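Long-range contacts in outer surface protein (Bacillus cereus ATCC 14579, PDB 1X7F), which is of unknown function but is probably a 6-phospho-N-acetylmuramidase that hydrolyses 6-phosphorylated N-acetylmuramic acid glycosides from the cell wall: residues M25-Y34 / W239-G250; V73-N81 / S110-D118. One frame throughout, in Å; residues are numbered along the deposited sequence.

Contact 1: M25-Y34 / W239-G250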
loop_
_atom_site.group_PDB
_atom_site.type_symbol
_atom_site.label_atom_id
_atom_site.label_comp_id
_atom_site.label_asym_id
_atom_site.label_seq_id
_atom_site.Cartn_x
_atom_site.Cartn_y
_atom_site.Cartn_z
ATOM N N MET A 25 -1.976 -5.415 13.222
ATOM C CA MET A 25 -2.163 -6.437 12.142
ATOM C C MET A 25 -1.004 -6.436 11.141
ATOM O O MET A 25 -0.594 -5.381 10.651
ATOM C CB MET A 25 -3.510 -6.244 11.431
ATOM C CG MET A 25 -3.768 -7.192 10.253
ATOM S SD MET A 25 -5.481 -7.776 10.183
ATOM C CE MET A 25 -5.380 -9.274 11.160
ATOM N N GLU A 26 -0.488 -7.632 10.865
ATOM C CA GLU A 26 0.595 -7.846 9.910
ATOM C C GLU A 26 0.224 -7.351 8.513
ATOM O O GLU A 26 -0.940 -7.445 8.103
ATOM C CB GLU A 26 1.004 -9.330 9.896
ATOM C CG GLU A 26 1.197 -9.939 8.513
ATOM C CD GLU A 26 1.485 -11.436 8.541
ATOM O OE1 GLU A 26 0.778 -12.189 9.257
ATOM O OE2 GLU A 26 2.419 -11.866 7.827
ATOM N N ARG A 27 1.218 -6.807 7.806
ATOM C CA ARG A 27 1.038 -6.250 6.455
ATOM C C ARG A 27 1.779 -7.096 5.432
ATOM O O ARG A 27 2.966 -7.384 5.592
ATOM C CB ARG A 27 1.497 -4.784 6.397
ATOM C CG ARG A 27 0.517 -3.848 7.085
ATOM C CD ARG A 27 0.978 -2.422 7.275
ATOM N NE ARG A 27 0.024 -1.688 8.105
ATOM C CZ ARG A 27 0.078 -0.385 8.368
ATOM N NH1 ARG A 27 1.051 0.369 7.869
ATOM N NH2 ARG A 27 -0.850 0.169 9.138
ATOM N N LYS A 28 1.064 -7.528 4.402
ATOM C CA LYS A 28 1.636 -8.432 3.416
ATOM C C LYS A 28 1.767 -7.761 2.075
ATOM O O LYS A 28 1.022 -6.826 1.762
ATOM C CB LYS A 28 0.779 -9.692 3.249
ATOM C CG LYS A 28 0.776 -10.632 4.427
ATOM C CD LYS A 28 -0.001 -11.895 4.057
ATOM C CE LYS A 28 -0.219 -12.825 5.258
ATOM N NZ LYS A 28 -0.600 -14.221 4.833
ATOM N N LEU A 29 2.720 -8.260 1.288
ATOM C CA LEU A 29 2.798 -7.966 -0.140
ATOM C C LEU A 29 2.297 -9.173 -0.927
ATOM O O LEU A 29 2.586 -10.320 -0.577
ATOM C CB LEU A 29 4.223 -7.589 -0.554
ATOM C CG LEU A 29 4.566 -6.109 -0.318
ATOM C CD1 LEU A 29 6.076 -5.892 -0.336
ATOM C CD2 LEU A 29 3.819 -5.183 -1.349
ATOM N N GLY A 30 1.541 -8.903 -1.992
ATOM C CA GLY A 30 1.012 -9.960 -2.844
ATOM C C GLY A 30 1.282 -9.730 -4.313
ATOM O O GLY A 30 1.636 -8.627 -4.712
ATOM N N ILE A 31 1.113 -10.790 -5.103
ATOM C CA ILE A 31 1.225 -10.776 -6.574
ATOM C C ILE A 31 -0.006 -11.465 -7.161
ATOM O O ILE A 31 -0.620 -12.320 -6.505
ATOM C CB ILE A 31 2.502 -11.543 -7.052
ATOM C CG1 ILE A 31 2.644 -12.898 -6.318
ATOM C CG2 ILE A 31 3.754 -10.676 -6.873
ATOM C CD1 ILE A 31 3.509 -13.967 -7.040
ATOM N N SER A 32 -0.364 -11.120 -8.398
ATOM C CA SER A 32 -1.455 -11.830 -9.070
ATOM C C SER A 32 -0.920 -12.757 -10.139
ATOM O O SER A 32 0.105 -12.454 -10.749
ATOM C CB SER A 32 -2.466 -10.846 -9.669
ATOM O OG SER A 32 -3.145 -10.166 -8.634
ATOM N N LEU A 33 -1.614 -13.884 -10.354
ATOM C CA LEU A 33 -1.329 -14.806 -11.459
ATOM C C LEU A 33 -2.549 -15.021 -12.353
ATOM O O LEU A 33 -3.689 -14.949 -11.898
ATOM C CB LEU A 33 -0.840 -16.179 -10.945
ATOM C CG LEU A 33 0.411 -16.229 -10.063
ATOM C CD1 LEU A 33 0.709 -17.671 -9.688
ATOM C CD2 LEU A 33 1.600 -15.608 -10.768
ATOM N N TYR A 34 -2.292 -15.288 -13.632
ATOM C CA TYR A 34 -3.342 -15.608 -14.602
ATOM C C TYR A 34 -2.772 -16.719 -15.450
ATOM O O TYR A 34 -2.370 -16.491 -16.592
ATOM C CB TYR A 34 -3.733 -14.372 -15.446
ATOM C CG TYR A 34 -4.112 -13.185 -14.578
ATOM C CD1 TYR A 34 -3.154 -12.265 -14.169
ATOM C CD2 TYR A 34 -5.417 -13.022 -14.122
ATOM C CE1 TYR A 34 -3.489 -11.187 -13.342
ATOM C CE2 TYR A 34 -5.759 -11.965 -13.287
ATOM C CZ TYR A 34 -4.795 -11.050 -12.906
ATOM O OH TYR A 34 -5.139 -10.008 -12.083
ATOM N N TRP A 239 -0.869 1.732 2.568
ATOM C CA TRP A 239 -0.474 1.495 3.948
ATOM C C TRP A 239 -0.596 2.739 4.813
ATOM O O TRP A 239 -0.934 2.629 5.990
ATOM C CB TRP A 239 0.948 0.914 4.050
ATOM C CG TRP A 239 1.066 -0.544 3.652
ATOM C CD1 TRP A 239 0.187 -1.556 3.944
ATOM C CD2 TRP A 239 2.159 -1.160 2.949
ATOM N NE1 TRP A 239 0.648 -2.747 3.434
ATOM C CE2 TRP A 239 1.858 -2.536 2.823
ATOM C CE3 TRP A 239 3.366 -0.684 2.403
ATOM C CZ2 TRP A 239 2.705 -3.437 2.163
ATOM C CZ3 TRP A 239 4.209 -1.583 1.751
ATOM C CH2 TRP A 239 3.859 -2.938 1.621
ATOM N N ALA A 240 -0.331 3.917 4.244
ATOM C CA ALA A 240 -0.455 5.178 5.006
ATOM C C ALA A 240 -1.894 5.541 5.400
ATOM O O ALA A 240 -2.090 6.309 6.329
ATOM C CB ALA A 240 0.218 6.362 4.261
ATOM N N THR A 241 -2.895 5.015 4.691
ATOM C CA THR A 241 -4.302 5.264 5.068
ATOM C C THR A 241 -4.606 4.670 6.453
ATOM O O THR A 241 -5.508 5.125 7.149
ATOM C CB THR A 241 -5.308 4.703 4.018
ATOM O OG1 THR A 241 -5.148 3.285 3.905
ATOM C CG2 THR A 241 -5.043 5.245 2.587
ATOM N N GLY A 242 -3.820 3.675 6.860
ATOM C CA GLY A 242 -4.123 2.873 8.048
ATOM C C GLY A 242 -5.281 1.894 7.871
ATOM O O GLY A 242 -5.701 1.255 8.832
ATOM N N LEU A 243 -5.804 1.767 6.651
ATOM C CA LEU A 243 -7.021 0.978 6.436
ATOM C C LEU A 243 -6.804 -0.270 5.580
ATOM O O LEU A 243 -7.742 -1.034 5.343
ATOM C CB LEU A 243 -8.135 1.854 5.828
ATOM C CG LEU A 243 -8.640 3.067 6.633
ATOM C CD1 LEU A 243 -9.728 3.798 5.854
ATOM C CD2 LEU A 243 -9.133 2.706 8.052
ATOM N N ILE A 244 -5.575 -0.464 5.112
ATOM C CA ILE A 244 -5.246 -1.557 4.209
ATOM C C ILE A 244 -4.093 -2.318 4.817
ATOM O O ILE A 244 -3.090 -1.719 5.199
ATOM C CB ILE A 244 -4.904 -1.034 2.763
ATOM C CG1 ILE A 244 -6.105 -0.311 2.119
ATOM C CG2 ILE A 244 -4.417 -2.174 1.839
ATOM C CD1 ILE A 244 -7.362 -1.227 1.838
ATOM N N ASP A 245 -4.258 -3.633 4.932
ATOM C CA ASP A 245 -3.212 -4.508 5.446
ATOM C C ASP A 245 -2.321 -5.054 4.337
ATOM O O ASP A 245 -1.101 -4.971 4.431
ATOM C CB ASP A 245 -3.829 -5.664 6.245
ATOM C CG ASP A 245 -4.813 -5.178 7.282
ATOM O OD1 ASP A 245 -4.464 -4.261 8.058
ATOM O OD2 ASP A 245 -5.963 -5.635 7.393
ATOM N N ASP A 246 -2.935 -5.611 3.293
ATOM C CA ASP A 246 -2.186 -6.297 2.240
ATOM C C ASP A 246 -2.191 -5.524 0.922
ATOM O O ASP A 246 -3.227 -5.016 0.490
ATOM C CB ASP A 246 -2.724 -7.733 2.045
ATOM C CG ASP A 246 -2.558 -8.598 3.290
ATOM O OD1 ASP A 246 -1.949 -8.125 4.280
ATOM O OD2 ASP A 246 -2.983 -9.770 3.382
ATOM N N VAL A 247 -1.025 -5.439 0.290
ATOM C CA VAL A 247 -0.899 -4.732 -0.980
ATOM C C VAL A 247 -0.565 -5.755 -2.071
ATOM O O VAL A 247 0.446 -6.448 -1.993
ATOM C CB VAL A 247 0.141 -3.565 -0.886
ATOM C CG1 VAL A 247 0.438 -2.968 -2.254
ATOM C CG2 VAL A 247 -0.359 -2.479 0.065
ATOM N N ILE A 248 -1.443 -5.869 -3.071
ATOM C CA ILE A 248 -1.298 -6.888 -4.115
ATOM C C ILE A 248 -1.115 -6.227 -5.474
ATOM O O ILE A 248 -1.900 -5.364 -5.847
ATOM C CB ILE A 248 -2.543 -7.859 -4.143
ATOM C CG1 ILE A 248 -2.852 -8.406 -2.738
ATOM C CG2 ILE A 248 -2.310 -9.011 -5.114
ATOM C CD1 ILE A 248 -4.235 -9.071 -2.598
ATOM N N ILE A 249 -0.081 -6.630 -6.215
ATOM C CA ILE A 249 0.050 -6.227 -7.625
ATOM C C ILE A 249 -0.997 -6.970 -8.464
ATOM O O ILE A 249 -1.004 -8.202 -8.496
ATOM C CB ILE A 249 1.477 -6.524 -8.158
ATOM C CG1 ILE A 249 2.533 -6.005 -7.168
ATOM C CG2 ILE A 249 1.643 -5.962 -9.589
ATOM C CD1 ILE A 249 3.945 -6.369 -7.512
ATOM N N GLY A 250 -1.860 -6.208 -9.142
ATOM C CA GLY A 250 -3.008 -6.742 -9.862
ATOM C C GLY A 250 -2.697 -7.328 -11.223
ATOM O O GLY A 250 -3.361 -8.264 -11.653
HETATM O O HOH W 1 -1.930 -3.577 9.404
HETATM O O HOH W 2 -2.312 -9.296 6.845
HETATM O O HOH W 3 -0.714 3.415 8.718
#
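Gly30 and Ile248 lie side by side, their CA atoms 4.0 Å apart, on the parallel strands 28-33 and 246-249. In chain order these are the first and last strands of the eight-stranded parallel sheet, and their pairing is consistent with closure of a (beta/alpha)8 barrel. Packing is tight here. Gly30 has no side chain, and Ile248 CG2 rests against its backbone. Val247 N donates to Lys28 O at 2.9 Å. Gly30 N donates to Val247 O at 2.7 Å, and Ile249 N to Gly30 O at 3.0 Å.

On the face carrying Leu29 and Val247, Leu29 CD2 meets Trp239 CH2 at 3.7 Å, the two side chains crossing at about a right angle. Val247 CG2 lies over one indole face, displaced toward the rim. Trp239 NE1 donates to Asp245 O at 3.0 Å, close to the ring plane, which fixes the ring's rotation. The extended Arg27 chain runs past the indole in the opposite direction. The guanidinium and indole planes are 6° apart, and NH1 goes on to Arg267 O.

The first modelled residues, Met25 and Glu26, are exposed and looser. One water joins Met25 O, Arg27 NE and Asp245 OD1; Asp245 OD2 accepts from Ser200 N. Another links Glu26 O to Asp246 OD1, whose OD2 forms salt bridges with Arg57 and Arg199.

The other end is buried. Ser32 OG donates to Ile249 O. Gly250 O lies in the plane of the Tyr34 ring, at its edge, and accepts from Tyr34 OH at 2.5 Å, with a C=O...O angle of 165°.

Contact 2: V73-N81 / S110-D118; sequences VAEFKEIIN and SFFAELGAD
Leu115 meets Val73, Phe76 and Ile80 with different parts of one side chain. Its CD2 branch touches Val73 CG1 at 3.9 Å, and the two side chains cross at about a right angle. Its CD1 branch lies 4.0 Å from Phe76 CB, near the root of that side chain rather than its far end. Ile80 comes in obliquely, with CD1 3.8 Å from Leu115 CB. The short helical segments 74-81 and 110-115 are inclined at 56°, and their axes come no closer than 10.1 Å.

Ile80 uses its two branches differently. CD1 packs on the leucine, while CG2, anti to the backbone N, turns to the end of the other helix and sits 3.3 Å from Gly116 O. At the start of helix 74-85, Val73 CG1 also reaches Phe111 CE1 at 4.2 Å.

Lys77 provides the polar link. Its chain bends near the end (chi4 66°) and brings NZ to Glu114 O at 2.8 Å. The ammonium sits well above the carbonyl plane, 63° out of it. The bond is made to the backbone, and the Glu114 carboxylate lies farther off.

On the inner side, Leu115 also rests on Leu92 of strand 89-94. The two helices thus pack as neighbours over the parallel sheet, as in a beta/alpha barrel. Helix 110-115 stops beside Ile80 in a Schellman motif, with Gly116 at C-prime and Ala117 N bonded to Phe112 O.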
loop_
_atom_site.group_PDB
_atom_site.type_symbol
_atom_site.label_atom_id
_atom_site.label_comp_id
_atom_site.label_asym_id
_atom_site.label_seq_id
_atom_site.Cartn_x
_atom_site.Cartn_y
_atom_site.Cartn_z
ATOM N N VAL A 73 -6.350 -28.442 -13.748
ATOM C CA VAL A 73 -6.356 -28.926 -12.371
ATOM C C VAL A 73 -4.927 -29.179 -11.895
ATOM O O VAL A 73 -4.448 -28.489 -10.997
ATOM C CB VAL A 73 -7.193 -30.222 -12.191
ATOM C CG1 VAL A 73 -7.524 -30.450 -10.718
ATOM C CG2 VAL A 73 -8.475 -30.180 -13.029
ATOM N N ALA A 74 -4.254 -30.155 -12.509
ATOM C CA ALA A 74 -2.901 -30.566 -12.100
ATOM C C ALA A 74 -1.852 -29.449 -12.179
ATOM O O ALA A 74 -0.933 -29.392 -11.355
ATOM C CB ALA A 74 -2.443 -31.782 -12.903
ATOM N N GLU A 75 -1.995 -28.568 -13.169
ATOM C CA GLU A 75 -1.062 -27.457 -13.352
ATOM C C GLU A 75 -1.319 -26.319 -12.372
ATOM O O GLU A 75 -0.371 -25.734 -11.848
ATOM C CB GLU A 75 -1.069 -26.954 -14.795
ATOM C CG GLU A 75 -0.206 -27.792 -15.723
ATOM C CD GLU A 75 -0.040 -27.177 -17.099
ATOM O OE1 GLU A 75 -0.066 -25.923 -17.215
ATOM O OE2 GLU A 75 0.122 -27.957 -18.064
ATOM N N PHE A 76 -2.595 -26.004 -12.136
ATOM C CA PHE A 76 -2.987 -25.127 -11.029
ATOM C C PHE A 76 -2.481 -25.720 -9.710
ATOM O O PHE A 76 -2.053 -24.994 -8.823
ATOM C CB PHE A 76 -4.509 -24.944 -10.975
ATOM C CG PHE A 76 -5.000 -23.669 -11.612
ATOM C CD1 PHE A 76 -5.014 -22.472 -10.892
ATOM C CD2 PHE A 76 -5.472 -23.666 -12.922
ATOM C CE1 PHE A 76 -5.475 -21.286 -11.476
ATOM C CE2 PHE A 76 -5.931 -22.488 -13.516
ATOM C CZ PHE A 76 -5.937 -21.295 -12.789
ATOM N N LYS A 77 -2.523 -27.047 -9.609
ATOM C CA LYS A 77 -2.034 -27.776 -8.441
ATOM C C LYS A 77 -0.513 -27.674 -8.270
ATOM O O LYS A 77 -0.014 -27.574 -7.130
ATOM C CB LYS A 77 -2.440 -29.248 -8.537
ATOM C CG LYS A 77 -2.641 -29.939 -7.209
ATOM C CD LYS A 77 -2.895 -31.422 -7.431
ATOM C CE LYS A 77 -3.940 -31.959 -6.470
ATOM N NZ LYS A 77 -5.283 -31.355 -6.731
ATOM N N GLU A 78 0.211 -27.720 -9.397
ATOM C CA GLU A 78 1.664 -27.567 -9.381
ATOM C C GLU A 78 2.053 -26.146 -8.972
ATOM O O GLU A 78 2.839 -25.953 -8.039
ATOM C CB GLU A 78 2.268 -27.919 -10.744
ATOM C CG GLU A 78 3.785 -27.769 -10.806
ATOM C CD GLU A 78 4.422 -28.505 -11.983
ATOM O OE1 GLU A 78 3.704 -28.867 -12.944
ATOM O OE2 GLU A 78 5.657 -28.720 -11.944
ATOM N N ILE A 79 1.490 -25.164 -9.675
ATOM C CA ILE A 79 1.719 -23.758 -9.377
ATOM C C ILE A 79 1.428 -23.450 -7.905
ATOM O O ILE A 79 2.261 -22.840 -7.230
ATOM C CB ILE A 79 0.891 -22.838 -10.322
ATOM C CG1 ILE A 79 1.368 -22.979 -11.772
ATOM C CG2 ILE A 79 1.015 -21.392 -9.895
ATOM C CD1 ILE A 79 0.362 -22.513 -12.809
ATOM N N ILE A 80 0.265 -23.891 -7.414
ATOM C CA ILE A 80 -0.156 -23.635 -6.027
ATOM C C ILE A 80 0.760 -24.324 -5.005
ATOM O O ILE A 80 1.030 -23.771 -3.930
ATOM C CB ILE A 80 -1.649 -24.016 -5.804
ATOM C CG1 ILE A 80 -2.567 -23.014 -6.511
ATOM C CG2 ILE A 80 -1.984 -24.056 -4.319
ATOM C CD1 ILE A 80 -4.025 -23.447 -6.628
ATOM N N ASN A 81 1.243 -25.513 -5.356
ATOM C CA ASN A 81 2.181 -26.248 -4.506
ATOM C C ASN A 81 3.521 -25.515 -4.411
ATOM O O ASN A 81 4.131 -25.439 -3.342
ATOM C CB ASN A 81 2.395 -27.665 -5.039
ATOM C CG ASN A 81 2.264 -28.721 -3.964
ATOM O OD1 ASN A 81 2.945 -28.680 -2.933
ATOM N ND2 ASN A 81 1.395 -29.697 -4.210
ATOM N N SER A 110 -14.623 -28.242 -1.532
ATOM C CA SER A 110 -13.570 -29.262 -1.532
ATOM C C SER A 110 -12.623 -29.143 -2.723
ATOM O O SER A 110 -11.410 -29.316 -2.570
ATOM C CB SER A 110 -14.180 -30.674 -1.477
ATOM O OG SER A 110 -15.359 -30.774 -2.270
ATOM N N PHE A 111 -13.174 -28.838 -3.899
ATOM C CA PHE A 111 -12.361 -28.641 -5.105
ATOM C C PHE A 111 -11.266 -27.572 -4.918
ATOM O O PHE A 111 -10.151 -27.731 -5.424
ATOM C CB PHE A 111 -13.240 -28.309 -6.321
ATOM C CG PHE A 111 -12.452 -27.980 -7.571
ATOM C CD1 PHE A 111 -11.893 -28.998 -8.348
ATOM C CD2 PHE A 111 -12.255 -26.651 -7.963
ATOM C CE1 PHE A 111 -11.154 -28.700 -9.496
ATOM C CE2 PHE A 111 -11.516 -26.342 -9.110
ATOM C CZ PHE A 111 -10.967 -27.374 -9.880
ATOM N N PHE A 112 -11.588 -26.495 -4.198
ATOM C CA PHE A 112 -10.613 -25.441 -3.906
ATOM C C PHE A 112 -9.567 -25.915 -2.893
ATOM O O PHE A 112 -8.394 -25.540 -2.979
ATOM C CB PHE A 112 -11.310 -24.162 -3.413
ATOM C CG PHE A 112 -12.482 -23.740 -4.275
ATOM C CD1 PHE A 112 -12.285 -23.296 -5.586
ATOM C CD2 PHE A 112 -13.788 -23.791 -3.778
ATOM C CE1 PHE A 112 -13.370 -22.913 -6.388
ATOM C CE2 PHE A 112 -14.881 -23.407 -4.573
ATOM C CZ PHE A 112 -14.672 -22.969 -5.880
ATOM N N ALA A 113 -10.001 -26.758 -1.953
ATOM C CA ALA A 113 -9.108 -27.385 -0.975
ATOM C C ALA A 113 -8.101 -28.319 -1.650
ATOM O O ALA A 113 -6.904 -28.270 -1.345
ATOM C CB ALA A 113 -9.914 -28.143 0.080
ATOM N N GLU A 114 -8.595 -29.147 -2.577
ATOM C CA GLU A 114 -7.765 -30.111 -3.307
ATOM C C GLU A 114 -6.659 -29.450 -4.133
ATOM O O GLU A 114 -5.580 -30.025 -4.300
ATOM C CB GLU A 114 -8.625 -31.019 -4.202
ATOM C CG GLU A 114 -9.686 -31.844 -3.477
ATOM C CD GLU A 114 -9.109 -32.929 -2.568
ATOM O OE1 GLU A 114 -8.398 -32.597 -1.582
ATOM O OE2 GLU A 114 -9.387 -34.119 -2.828
ATOM N N LEU A 115 -6.936 -28.254 -4.654
ATOM C CA LEU A 115 -5.920 -27.467 -5.358
ATOM C C LEU A 115 -4.806 -27.003 -4.428
ATOM O O LEU A 115 -3.646 -26.927 -4.832
ATOM C CB LEU A 115 -6.535 -26.242 -6.041
ATOM C CG LEU A 115 -7.349 -26.413 -7.323
ATOM C CD1 LEU A 115 -7.314 -25.108 -8.093
ATOM C CD2 LEU A 115 -6.839 -27.569 -8.191
ATOM N N GLY A 116 -5.172 -26.697 -3.186
ATOM C CA GLY A 116 -4.224 -26.202 -2.184
ATOM C C GLY A 116 -4.391 -24.716 -1.925
ATOM O O GLY A 116 -3.509 -24.068 -1.347
ATOM N N ALA A 117 -5.519 -24.176 -2.386
ATOM C CA ALA A 117 -5.887 -22.789 -2.149
ATOM C C ALA A 117 -6.183 -22.575 -0.669
ATOM O O ALA A 117 -6.643 -23.486 0.023
ATOM C CB ALA A 117 -7.088 -22.418 -2.987
ATOM N N ASP A 118 -5.909 -21.365 -0.196
ATOM C CA ASP A 118 -6.083 -21.006 1.210
ATOM C C ASP A 118 -7.423 -20.325 1.441
ATOM O O ASP A 118 -7.897 -20.229 2.578
ATOM C CB ASP A 118 -4.933 -20.101 1.660
ATOM C CG ASP A 118 -3.603 -20.832 1.696
ATOM O OD1 ASP A 118 -3.383 -21.598 2.653
ATOM O OD2 ASP A 118 -2.726 -20.716 0.815
#

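Both contacts belong to the N-terminal domain with the eight-stranded parallel sheet. Their centres are 22 Å apart. Contact 2 is nested in the loop closed by contact 1: the order along the chain is 25-34, 73-81, 110-118, 239-250. Contact 1 joins the strands that come first and last in chain order, near the centre of the chain. Contact 2 joins two helices of the outer layer, which follow strands 55-62 and 89-94. The two sites are well separated yet meet at one point, where Leu33 CD1 packs on Ile79 CG2 at 3.7 Å. Contact 1 lies within the sheet and contact 2 in the helical layer around it, consistent with one beta/alpha barrel domain.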